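Formate oxidase (PDB 5ZU2) binds FAD and, as a formate oxidase of the GMC oxidoreductase family, probably oxidises formate at the flavin. Local coordinates at residues Lys68-Arg73 / Asn445-Phe450; Thr100-His105 / Asp551-Asn556; Lys363-Asp368 / Met460-Arg465; Leu387-Phe392 / Leu423-Ser428. The protein carries 1 engineered substitution. All coordinates share one frame; numbering follows the deposited sequence.

Contact 1. Residues Lys68-Arg73 / Asn445-Phe450; sequences KTTMVR and NINLNF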
# COMPACT_ATOMS: atom_id res chain seq x y z
N LYS A 68 0.16 13.50 10.20
CA LYS A 68 1.56 13.82 10.46
C LYS A 68 2.31 12.52 10.73
O LYS A 68 1.78 11.63 11.41
CB LYS A 68 1.70 14.74 11.67
CG LYS A 68 1.10 16.13 11.49
CD LYS A 68 1.26 16.93 12.76
CE LYS A 68 0.91 18.39 12.53
NZ LYS A 68 0.92 19.09 13.84
N THR A 69 3.52 12.40 10.19
CA THR A 69 4.31 11.20 10.39
C THR A 69 5.79 11.54 10.43
O THR A 69 6.27 12.28 9.57
CB THR A 69 4.04 10.18 9.28
OG1 THR A 69 2.70 9.68 9.42
CG2 THR A 69 5.01 9.03 9.37
N THR A 70 6.51 10.99 11.41
CA THR A 70 7.97 11.05 11.44
C THR A 70 8.52 10.05 10.43
O THR A 70 8.31 8.84 10.56
CB THR A 70 8.53 10.71 12.84
OG1 THR A 70 8.09 11.65 13.82
CG2 THR A 70 10.03 10.71 12.82
N MET A 71 9.23 10.56 9.41
CA MET A 71 9.77 9.72 8.34
C MET A 71 11.05 9.01 8.76
O MET A 71 11.23 7.83 8.47
CB MET A 71 10.06 10.56 7.09
CG MET A 71 8.83 11.23 6.49
SD MET A 71 7.73 10.09 5.59
CE MET A 71 6.21 10.45 6.43
N VAL A 72 11.97 9.74 9.37
CA VAL A 72 13.21 9.16 9.87
C VAL A 72 13.50 9.78 11.23
O VAL A 72 13.20 10.95 11.46
CB VAL A 72 14.41 9.30 8.89
CG1 VAL A 72 14.01 9.84 7.51
CG2 VAL A 72 15.58 10.04 9.52
N ARG A 73 14.00 8.95 12.16
CA ARG A 73 14.41 9.41 13.48
C ARG A 73 15.74 8.74 13.80
O ARG A 73 15.76 7.67 14.41
CB ARG A 73 13.35 9.11 14.54
CG ARG A 73 13.76 9.56 15.94
CD ARG A 73 12.67 9.34 16.96
NE ARG A 73 11.46 10.09 16.65
CZ ARG A 73 10.24 9.69 17.00
NH1 ARG A 73 9.17 10.42 16.68
NH2 ARG A 73 10.08 8.54 17.64
N ASN A 445 0.48 8.78 17.10
CA ASN A 445 1.82 9.23 16.73
C ASN A 445 2.48 8.11 15.93
O ASN A 445 2.29 6.92 16.22
CB ASN A 445 2.60 9.66 17.98
CG ASN A 445 1.87 10.82 18.71
OD1 ASN A 445 1.09 11.55 18.09
ND2 ASN A 445 2.10 10.98 20.00
N ILE A 446 3.13 8.49 14.82
CA ILE A 446 3.59 7.55 13.80
C ILE A 446 5.05 7.83 13.49
O ILE A 446 5.40 8.95 13.09
CB ILE A 446 2.76 7.65 12.50
CG1 ILE A 446 1.27 7.50 12.79
CG2 ILE A 446 3.22 6.57 11.52
CD1 ILE A 446 0.37 7.75 11.59
N ASN A 447 5.89 6.81 13.64
CA ASN A 447 7.31 6.90 13.31
C ASN A 447 7.66 5.75 12.37
O ASN A 447 7.60 4.59 12.76
CB ASN A 447 8.14 6.84 14.59
CG ASN A 447 9.62 6.71 14.34
OD1 ASN A 447 10.14 7.06 13.27
ND2 ASN A 447 10.31 6.19 15.33
N LEU A 448 7.98 6.08 11.11
CA LEU A 448 8.33 5.03 10.15
C LEU A 448 9.75 4.50 10.34
O LEU A 448 10.04 3.39 9.89
CB LEU A 448 8.17 5.54 8.72
CG LEU A 448 6.72 5.85 8.35
CD1 LEU A 448 6.58 6.60 7.02
CD2 LEU A 448 5.90 4.56 8.39
N ASN A 449 10.62 5.26 10.99
CA ASN A 449 11.99 4.84 11.29
C ASN A 449 12.73 4.39 10.04
O ASN A 449 13.49 3.41 10.06
CB ASN A 449 11.98 3.74 12.34
CG ASN A 449 13.33 3.58 13.02
OD1 ASN A 449 14.06 4.54 13.17
ND2 ASN A 449 13.64 2.36 13.47
N PHE A 450 12.55 5.12 8.94
CA PHE A 450 13.30 4.85 7.73
C PHE A 450 14.77 5.13 7.99
O PHE A 450 15.13 6.12 8.63
CB PHE A 450 12.83 5.75 6.58
CG PHE A 450 11.51 5.36 5.97
CD1 PHE A 450 11.10 4.03 5.93
CD2 PHE A 450 10.69 6.34 5.41
CE1 PHE A 450 9.89 3.68 5.34
CE2 PHE A 450 9.45 6.00 4.83
CZ PHE A 450 9.06 4.68 4.79
O HOH W 1 3.17 11.19 13.91
O HOH W 2 5.64 11.54 14.89
O HOH W 3 14.94 6.43 11.66
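Arg-73 and Asn-447 meet donor against donor: NH2 of Arg-73 lies 3.3 Å from ND2 of Asn-447, and the two nitrogens share no hydrogen bond. The amide lies obliquely over one face of the guanidinium near its rim, the planes 39° apart. The guanidinium is held elsewhere, by a salt bridge from NE to Glu-78. With CG anti to its backbone N (chi1 171°), Asn-447 carries OD1 forward to accept from N of Asn-449 at 2.9 Å. That Asx turn bends the chain at Asn-447 to Asn-449.

Behind these side chains the backbones run parallel through a single bridge. Thr-70 N donates to Ile-446 O at 2.9 Å, and Leu-448 N returns a nearly straight bond to Thr-70 O at 2.8 Å. After the bend Phe-450 N finds Met-71 O at 3.1 Å. A water joins Arg-73 N to Asn-449 OD1 and Phe-450 O. On the apolar side CG2 of Thr-69 touches CD1 of Leu-448 at 3.7 Å, and CE of Met-71 reaches the same methyl at 3.9 Å.

Strand 67-74 pairs antiparallel with strand 77-81, while strand 445-447 forms an edge of the sheet with 431-434 and 302-304. The parallel bridge therefore joins two small sheets, with Leu-304 packed against Ile-446 and Leu-448.

Contact 2. Residues Thr100-His105 / Asp551-Asn556; sequences TWVPGH and DCAIQN. Engineered in segment 551-556: Ala-553 (natural residue Arg). With FAD (flavin-adenine dinucleotide), chain D.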
# COMPACT_ATOMS: atom_id res chain seq x y z
N THR A 100 -0.98 0.07 -8.82
CA THR A 100 -0.12 -1.05 -9.20
C THR A 100 -0.54 -2.31 -8.48
O THR A 100 -0.82 -2.29 -7.28
CB THR A 100 1.34 -0.75 -8.92
OG1 THR A 100 1.74 0.38 -9.70
CG2 THR A 100 2.19 -1.95 -9.31
N TRP A 101 -0.62 -3.41 -9.23
CA TRP A 101 -1.12 -4.69 -8.74
C TRP A 101 -0.03 -5.72 -8.95
O TRP A 101 0.20 -6.16 -10.09
CB TRP A 101 -2.40 -5.08 -9.48
CG TRP A 101 -3.02 -6.38 -9.03
CD1 TRP A 101 -2.76 -7.63 -9.52
CD2 TRP A 101 -4.01 -6.55 -8.01
NE1 TRP A 101 -3.52 -8.56 -8.86
CE2 TRP A 101 -4.30 -7.92 -7.93
CE3 TRP A 101 -4.67 -5.67 -7.14
CZ2 TRP A 101 -5.21 -8.44 -7.03
CZ3 TRP A 101 -5.58 -6.18 -6.26
CH2 TRP A 101 -5.84 -7.56 -6.20
N VAL A 102 0.63 -6.12 -7.87
CA VAL A 102 1.79 -6.99 -7.93
C VAL A 102 1.91 -7.73 -6.60
O VAL A 102 1.85 -7.11 -5.53
CB VAL A 102 3.06 -6.18 -8.26
CG1 VAL A 102 3.15 -4.95 -7.35
CG2 VAL A 102 4.32 -7.04 -8.13
N PRO A 103 2.01 -9.06 -6.59
CA PRO A 103 1.96 -9.78 -5.31
C PRO A 103 3.24 -9.70 -4.49
O PRO A 103 3.17 -9.46 -3.28
CB PRO A 103 1.69 -11.23 -5.74
CG PRO A 103 2.21 -11.33 -7.16
CD PRO A 103 2.14 -9.95 -7.76
N GLY A 104 4.39 -9.94 -5.11
CA GLY A 104 5.62 -10.10 -4.38
C GLY A 104 6.27 -11.45 -4.63
O GLY A 104 5.83 -12.25 -5.46
N HIS A 105 7.32 -11.70 -3.88
CA HIS A 105 8.25 -12.78 -4.18
C HIS A 105 7.98 -14.00 -3.31
O HIS A 105 7.67 -13.88 -2.12
CB HIS A 105 9.68 -12.26 -3.98
CG HIS A 105 10.73 -13.16 -4.55
ND1 HIS A 105 11.10 -14.34 -3.95
CD2 HIS A 105 11.48 -13.04 -5.67
CE1 HIS A 105 12.05 -14.91 -4.67
NE2 HIS A 105 12.30 -14.15 -5.72
N ASP A 551 7.74 -7.47 -1.41
CA ASP A 551 8.88 -6.94 -2.15
C ASP A 551 8.46 -5.93 -3.23
O ASP A 551 9.08 -5.86 -4.31
CB ASP A 551 9.67 -8.09 -2.81
CG ASP A 551 10.05 -9.20 -1.82
OD1 ASP A 551 9.15 -9.91 -1.32
OD2 ASP A 551 11.25 -9.37 -1.51
N CYS A 552 7.38 -5.18 -2.99
CA CYS A 552 6.69 -4.42 -4.02
C CYS A 552 5.52 -3.67 -3.40
O CYS A 552 5.30 -3.77 -2.19
CB CYS A 552 6.21 -5.37 -5.12
SG CYS A 552 5.18 -6.72 -4.48
N ALA A 553 4.79 -2.90 -4.20
CA ALA A 553 3.52 -2.31 -3.78
C ALA A 553 2.59 -3.39 -3.21
O ALA A 553 2.53 -4.50 -3.73
CB ALA A 553 2.88 -1.61 -4.99
N ILE A 554 1.82 -3.05 -2.17
CA ILE A 554 1.31 -4.07 -1.26
C ILE A 554 -0.18 -4.33 -1.38
O ILE A 554 -0.68 -5.26 -0.72
CB ILE A 554 1.64 -3.73 0.21
CG1 ILE A 554 0.86 -2.49 0.64
CG2 ILE A 554 3.13 -3.55 0.41
CD1 ILE A 554 0.88 -2.28 2.14
N GLN A 555 -0.92 -3.57 -2.20
CA GLN A 555 -2.37 -3.71 -2.19
C GLN A 555 -2.82 -5.13 -2.54
O GLN A 555 -3.83 -5.61 -2.02
CB GLN A 555 -3.03 -2.69 -3.12
CG GLN A 555 -3.21 -3.11 -4.57
CD GLN A 555 -4.01 -2.07 -5.38
OE1 GLN A 555 -5.06 -1.60 -4.96
NE2 GLN A 555 -3.51 -1.73 -6.55
N ASN A 556 -2.07 -5.82 -3.40
CA ASN A 556 -2.42 -7.19 -3.77
C ASN A 556 -2.41 -8.10 -2.54
O ASN A 556 -3.37 -8.85 -2.29
CB ASN A 556 -1.44 -7.67 -4.85
CG ASN A 556 -1.82 -9.00 -5.47
OD1 ASN A 556 -1.01 -9.60 -6.18
ND2 ASN A 556 -3.02 -9.48 -5.21
PA FAD D . -7.25 1.07 4.30
O1A FAD D . -6.61 2.37 4.50
O2A FAD D . -7.51 0.72 2.84
O5B FAD D . -8.68 0.97 5.09
C5B FAD D . -8.86 1.53 6.41
C4B FAD D . -10.27 2.07 6.48
O4B FAD D . -10.65 2.30 7.85
C3B FAD D . -10.51 3.38 5.73
O3B FAD D . -11.73 3.36 4.99
C2B FAD D . -10.61 4.40 6.87
O2B FAD D . -11.39 5.56 6.54
C1B FAD D . -11.27 3.56 7.95
N9A FAD D . -11.05 4.08 9.30
C8A FAD D . -9.83 4.32 9.87
N7A FAD D . -9.89 4.79 11.09
C5A FAD D . -11.25 4.89 11.33
C6A FAD D . -11.97 5.33 12.46
N6A FAD D . -11.40 5.78 13.58
N1A FAD D . -13.33 5.29 12.39
C2A FAD D . -13.89 4.85 11.27
N3A FAD D . -13.31 4.41 10.14
C4A FAD D . -11.98 4.46 10.24
N1 FAD D . -0.55 -0.30 -2.94
C2 FAD D . -0.24 -0.96 -4.09
O2 FAD D . -0.20 -2.20 -4.14
N3 FAD D . 0.04 -0.23 -5.25
C4 FAD D . 0.04 1.16 -5.37
O4 FAD D . 0.32 1.70 -6.44
C4X FAD D . -0.30 1.85 -4.12
N5 FAD D . -0.32 3.16 -4.13
C5X FAD D . -0.64 3.81 -2.95
C6 FAD D . -0.69 5.20 -2.95
C7 FAD D . -1.02 5.91 -1.80
C7M FAD D . -1.06 7.42 -1.84
C8 FAD D . -1.32 5.20 -0.62
C8M FAD D . -1.69 5.93 0.64
C9 FAD D . -1.28 3.81 -0.62
C9A FAD D . -0.95 3.10 -1.77
N10 FAD D . -0.92 1.69 -1.82
C10 FAD D . -0.58 1.03 -2.97
C1' FAD D . -1.15 0.89 -0.61
C2' FAD D . -2.53 0.28 -0.52
O2' FAD D . -3.50 1.17 -1.06
C3' FAD D . -2.84 0.05 0.97
O3' FAD D . -1.75 -0.61 1.60
C4' FAD D . -4.12 -0.72 1.27
O4' FAD D . -5.20 -0.09 0.59
C5' FAD D . -4.31 -0.80 2.77
O5' FAD D . -5.57 -1.46 3.04
P FAD D . -6.14 -1.57 4.50
O1P FAD D . -7.51 -2.23 4.32
O2P FAD D . -5.08 -2.20 5.35
O3P FAD D . -6.36 -0.07 4.95
O HOH W 4 -0.11 -4.63 -5.21
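Gln-555 and Asn-556 reach segment 100-105 through quite different torsions. In Gln-555, CG is placed between the backbone N and carbonyl carbon (chi1 89°) and the chain then extends, so that NE2 donates to Thr-100 O at 2.8 Å. The approach is from well above the carbonyl plane, although the acceptor lies close to the plane of the amide. Asn-97 and Thr-202 take up the other polar positions of this amide and fix its rotation.

Asn-556 instead has CG anti to its N (chi1 -172°), which lays its amide across the face of Trp-101. The packing is tight: ND2 of Asn-556 is 3.0 Å from CZ2 of Trp-101, and it also donates to Leu-129 O. The CA of Asn-556 makes a CH-pi contact over the six-membered ring. Further along, SG of Cys-552 packs against CG2 of Val-102 at 3.8 Å and lies close to the backbone of Gly-104. CB of the engineered Ala-553 touches CG1 of Val-102 at 4.1 Å.

The pyrimidine end of the flavin is shared by both segments. Thr-100 N donates to FAD O4 at 3.2 Å, and FAD N3 returns a weak bond to Thr-100 O. Gln-555 N points at O2, though the modelled separation is doubtfully short. A water accepts from Val-102 N and Asn-556 N, and lies 2.7 Å from FAD O2. Backbone N-H groups at the start of helix 555-572 would thus be expected to stabilise negative charge around N1 and O2 of a reduced flavin.

Contact 3. Residues Lys363-Asp368 / Met460-Arg465; sequences KYLEKD and MREGIR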
# COMPACT_ATOMS: atom_id res chain seq x y z
N LYS A 363 26.00 -5.59 -8.07
CA LYS A 363 27.29 -5.06 -8.53
C LYS A 363 27.52 -3.63 -8.04
O LYS A 363 28.67 -3.19 -7.93
CB LYS A 363 27.41 -5.15 -10.05
CG LYS A 363 26.61 -4.13 -10.85
CD LYS A 363 26.66 -4.42 -12.38
CE LYS A 363 26.36 -3.16 -13.21
NZ LYS A 363 26.40 -3.38 -14.68
N TYR A 364 26.44 -2.90 -7.76
CA TYR A 364 26.58 -1.57 -7.16
C TYR A 364 26.94 -1.69 -5.68
O TYR A 364 27.80 -0.95 -5.19
CB TYR A 364 25.28 -0.79 -7.36
CG TYR A 364 25.06 -0.35 -8.79
CD1 TYR A 364 24.53 -1.22 -9.74
CD2 TYR A 364 25.39 0.94 -9.19
CE1 TYR A 364 24.33 -0.79 -11.06
CE2 TYR A 364 25.22 1.37 -10.50
CZ TYR A 364 24.68 0.51 -11.42
OH TYR A 364 24.50 0.96 -12.70
N LEU A 365 26.25 -2.57 -4.95
CA LEU A 365 26.53 -2.77 -3.53
C LEU A 365 27.96 -3.25 -3.31
O LEU A 365 28.59 -2.87 -2.32
CB LEU A 365 25.52 -3.75 -2.92
CG LEU A 365 24.06 -3.29 -2.98
CD1 LEU A 365 23.11 -4.42 -2.59
CD2 LEU A 365 23.84 -2.09 -2.09
N GLU A 366 28.46 -4.12 -4.18
CA GLU A 366 29.79 -4.71 -3.98
C GLU A 366 30.91 -3.69 -4.07
O GLU A 366 32.04 -4.00 -3.67
CB GLU A 366 30.04 -5.84 -4.98
CG GLU A 366 29.07 -7.02 -4.80
CD GLU A 366 29.51 -8.04 -3.76
OE1 GLU A 366 29.00 -9.19 -3.80
OE2 GLU A 366 30.34 -7.69 -2.89
N LYS A 367 30.65 -2.51 -4.63
CA LYS A 367 31.66 -1.47 -4.72
C LYS A 367 31.84 -0.71 -3.41
O LYS A 367 32.79 0.06 -3.29
CB LYS A 367 31.31 -0.49 -5.85
CG LYS A 367 31.35 -1.14 -7.24
CD LYS A 367 31.17 -0.13 -8.34
CE LYS A 367 31.09 -0.81 -9.70
NZ LYS A 367 30.74 0.17 -10.78
N ASP A 368 30.96 -0.90 -2.44
CA ASP A 368 31.00 -0.16 -1.19
C ASP A 368 31.63 -1.01 -0.09
O ASP A 368 31.17 -2.13 0.17
CB ASP A 368 29.58 0.27 -0.82
CG ASP A 368 29.53 1.06 0.48
OD1 ASP A 368 29.65 0.42 1.56
OD2 ASP A 368 29.38 2.31 0.39
N MET A 460 19.93 2.62 -0.97
CA MET A 460 19.10 3.60 -1.66
C MET A 460 19.95 4.47 -2.58
O MET A 460 19.53 4.78 -3.70
CB MET A 460 18.33 4.46 -0.64
CG MET A 460 17.53 5.57 -1.29
SD MET A 460 16.14 5.00 -2.30
CE MET A 460 14.91 4.62 -1.02
N ARG A 461 21.12 4.90 -2.09
CA ARG A 461 22.07 5.63 -2.92
C ARG A 461 22.45 4.85 -4.18
O ARG A 461 22.46 5.40 -5.30
CB ARG A 461 23.30 5.93 -2.07
CG ARG A 461 24.40 6.64 -2.78
CD ARG A 461 25.68 5.84 -2.65
NE ARG A 461 26.25 5.95 -1.33
CZ ARG A 461 27.06 5.06 -0.75
NH1 ARG A 461 27.43 3.94 -1.39
NH2 ARG A 461 27.50 5.31 0.47
N GLU A 462 22.79 3.58 -4.02
CA GLU A 462 23.14 2.77 -5.17
C GLU A 462 21.94 2.50 -6.05
O GLU A 462 22.09 2.34 -7.27
CB GLU A 462 23.80 1.46 -4.70
CG GLU A 462 25.18 1.68 -4.08
CD GLU A 462 26.05 2.62 -4.92
OE1 GLU A 462 26.12 2.43 -6.16
OE2 GLU A 462 26.67 3.55 -4.35
N GLY A 463 20.73 2.43 -5.47
CA GLY A 463 19.54 2.31 -6.29
C GLY A 463 19.30 3.54 -7.14
O GLY A 463 18.77 3.45 -8.25
N ILE A 464 19.67 4.72 -6.61
CA ILE A 464 19.63 5.95 -7.39
C ILE A 464 20.69 5.92 -8.47
O ILE A 464 20.42 6.29 -9.62
CB ILE A 464 19.79 7.16 -6.44
CG1 ILE A 464 18.58 7.31 -5.52
CG2 ILE A 464 19.99 8.47 -7.20
CD1 ILE A 464 18.86 8.27 -4.35
N ARG A 465 21.90 5.45 -8.15
CA ARG A 465 22.96 5.38 -9.15
C ARG A 465 22.57 4.44 -10.29
O ARG A 465 22.74 4.77 -11.47
CB ARG A 465 24.29 4.96 -8.53
CG ARG A 465 25.52 5.25 -9.43
CD ARG A 465 26.80 4.62 -8.84
NE ARG A 465 26.86 4.87 -7.40
CZ ARG A 465 27.17 6.03 -6.84
NH1 ARG A 465 27.51 7.07 -7.58
NH2 ARG A 465 27.15 6.15 -5.53
O HOH W 5 28.69 1.72 -6.91
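Glu-462, packed against Tyr-364, has its OE2 gripped by two arginines of its own helix. Arg-465 holds the carboxylate side-on, NE donating to OE1 at 2.8 Å and NH2 to OE2 at 2.9 Å. Arg-461 NH1 comes to the anti lone pair of that OE2 at 3.1 Å. The same NH1 donates across the contact to Asp-368 OD2, also at 3.1 Å and nearly straight (165°), with the oxygen in the guanidinium plane. One nitrogen thereby links both carboxylates.

Bending at chi2 and chi3 brings the Arg-461 guanidinium round to this position. Asp-368 has a second task, since its OD1 caps Tyr-371 N at the start of helix 369-377. Glu-462 OE1 meets the edge of the Tyr-364 ring, 3.5 Å from CD2, and CD of Arg-465 lies at the same edge. Beyond them, Tyr-364 OH bonds to Asp-469, one helical turn past Arg-465. A water donates to OE1 and weakly to Tyr-364 O.

Two acids and two arginines alternate in this network, so their charges should largely offset one another. With both oxygens of Glu-462 engaged, its carboxylate rotation is fixed, and the ionised form is probably stabilised.

Contact 4. Residues Leu387-Phe392 / Leu423-Ser428; sequences LGQPHF and LVRPIS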
# COMPACT_ATOMS: atom_id res chain seq x y z
N LEU A 387 17.50 -14.39 -0.28
CA LEU A 387 16.87 -15.46 -1.03
C LEU A 387 16.56 -15.04 -2.47
O LEU A 387 15.61 -15.55 -3.08
CB LEU A 387 15.59 -15.93 -0.33
CG LEU A 387 15.67 -16.24 1.17
CD1 LEU A 387 14.34 -16.70 1.72
CD2 LEU A 387 16.75 -17.30 1.45
N GLY A 388 17.31 -14.09 -3.00
CA GLY A 388 17.19 -13.78 -4.41
C GLY A 388 16.07 -12.85 -4.81
O GLY A 388 15.84 -12.68 -6.02
N GLN A 389 15.37 -12.24 -3.86
CA GLN A 389 14.29 -11.33 -4.19
C GLN A 389 14.85 -9.99 -4.71
O GLN A 389 16.05 -9.72 -4.63
CB GLN A 389 13.33 -11.20 -3.00
CG GLN A 389 13.96 -10.93 -1.70
CD GLN A 389 14.24 -12.17 -0.88
OE1 GLN A 389 15.36 -12.70 -0.91
NE2 GLN A 389 13.27 -12.59 -0.08
N PRO A 390 14.00 -9.13 -5.29
CA PRO A 390 14.49 -7.84 -5.76
C PRO A 390 15.05 -6.98 -4.64
O PRO A 390 14.89 -7.26 -3.44
CB PRO A 390 13.25 -7.18 -6.37
CG PRO A 390 12.25 -8.23 -6.51
CD PRO A 390 12.54 -9.26 -5.49
N HIS A 391 15.79 -5.95 -5.04
CA HIS A 391 16.18 -4.88 -4.14
C HIS A 391 15.29 -3.65 -4.29
O HIS A 391 15.02 -2.96 -3.30
CB HIS A 391 17.65 -4.49 -4.36
CG HIS A 391 18.62 -5.50 -3.85
ND1 HIS A 391 19.78 -5.82 -4.52
CD2 HIS A 391 18.61 -6.27 -2.73
CE1 HIS A 391 20.45 -6.73 -3.84
NE2 HIS A 391 19.76 -7.03 -2.75
N PHE A 392 14.81 -3.36 -5.49
CA PHE A 392 14.02 -2.15 -5.73
C PHE A 392 12.76 -2.44 -6.53
O PHE A 392 12.68 -3.44 -7.25
CB PHE A 392 14.85 -1.09 -6.44
CG PHE A 392 15.90 -0.48 -5.55
CD1 PHE A 392 15.58 0.61 -4.75
CD2 PHE A 392 17.17 -1.05 -5.46
CE1 PHE A 392 16.54 1.16 -3.90
CE2 PHE A 392 18.11 -0.52 -4.63
CZ PHE A 392 17.80 0.59 -3.84
N LEU A 423 12.87 1.22 -2.22
CA LEU A 423 13.67 0.14 -1.63
C LEU A 423 12.73 -0.87 -0.97
O LEU A 423 12.15 -0.59 0.08
CB LEU A 423 14.67 0.72 -0.64
CG LEU A 423 15.43 -0.24 0.25
CD1 LEU A 423 16.32 -1.20 -0.57
CD2 LEU A 423 16.25 0.59 1.21
N VAL A 424 12.57 -2.04 -1.59
CA VAL A 424 11.52 -2.95 -1.16
C VAL A 424 11.98 -3.97 -0.13
O VAL A 424 11.14 -4.60 0.52
CB VAL A 424 10.89 -3.64 -2.38
CG1 VAL A 424 10.13 -2.63 -3.17
CG2 VAL A 424 11.95 -4.30 -3.24
N ARG A 425 13.29 -4.16 0.04
CA ARG A 425 13.84 -5.06 1.06
C ARG A 425 14.78 -4.31 2.01
O ARG A 425 15.97 -4.63 2.11
CB ARG A 425 14.58 -6.23 0.40
CG ARG A 425 13.65 -7.22 -0.30
CD ARG A 425 13.36 -8.41 0.63
NE ARG A 425 12.75 -7.94 1.87
CZ ARG A 425 11.44 -7.83 2.04
NH1 ARG A 425 10.60 -8.17 1.07
NH2 ARG A 425 10.96 -7.38 3.18
N PRO A 426 14.27 -3.32 2.75
CA PRO A 426 15.11 -2.63 3.73
C PRO A 426 15.40 -3.55 4.91
O PRO A 426 14.69 -4.53 5.15
CB PRO A 426 14.25 -1.44 4.16
CG PRO A 426 12.87 -1.94 4.02
CD PRO A 426 12.86 -2.92 2.89
N ILE A 427 16.45 -3.24 5.66
CA ILE A 427 16.79 -3.99 6.86
C ILE A 427 16.73 -3.15 8.12
O ILE A 427 17.00 -3.67 9.21
CB ILE A 427 18.17 -4.67 6.75
CG1 ILE A 427 19.28 -3.61 6.60
CG2 ILE A 427 18.19 -5.73 5.61
CD1 ILE A 427 20.69 -4.16 6.85
N SER A 428 16.38 -1.86 8.03
CA SER A 428 16.18 -1.06 9.24
C SER A 428 15.11 -1.67 10.15
O SER A 428 14.14 -2.28 9.68
CB SER A 428 15.78 0.38 8.87
OG SER A 428 16.91 1.08 8.39
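Phe-392 and Leu-423 form an antiparallel non-hydrogen-bonded pair, their CA atoms 4.7 Å apart, where strand 392-397 begins and strand 415-423 ends. Next to it Val-424 N donates to His-391 O at 3.1 Å, tilted 34° from the carbonyl plane. Beyond this point both chains are irregular.

CD1 of Leu-423 lies over one face of the Phe-392 ring, 4.0 Å from CZ, while CB of Leu-423 approaches CE1 of Phe-392 at 3.8 Å. Val-424 turns CG2 against His-391 O and the ring of Pro-390. Farther out, Gln-389 and Arg-425 touch by their aliphatic parts at about a right angle, CG of Gln-389 meeting CD of Arg-425 at 3.5 Å. Their polar ends diverge, with amide and guanidinium planes 73° apart. The bend at chi2 lets Gln-389 OE1 accept from Leu-387 N at 2.8 Å, and NE2 goes to Thr-108.

CG of Arg-425 passes 3.4 Å from Pro-390 O on the way to partners outside: NH1 forms a salt bridge with Asp-551 and also bonds to Ile-549 O. The contact thus grades from apolar at the strand ends to polar in the loops, and the buried arginine charge is met by an aspartate.

Contacts 1, 2 and 4 are largely buried, whereas contact 3 is the farthest from the chain centre, about 25 Å away, although most of its touching residues are buried too. Only contact 2 meets the flavin, and it uses backbone N-H and C=O groups and an ordered water. Contact 1 joins strands through main-chain bonds, contact 3 ties the N-cap of helix 369-377 to helix 454-473 through side-chain charges, and contact 4 relies chiefly on packing. Contact 4 is the hub: Gln-389 packs on His-105 of contact 2, Phe-392 on Gly-463 and Met-460 of contact 3, and Ser-428 touches Asn-449 of contact 1. Helix 454-473 follows strand 445-447, so contacts 1 and 3 draw on successive elements.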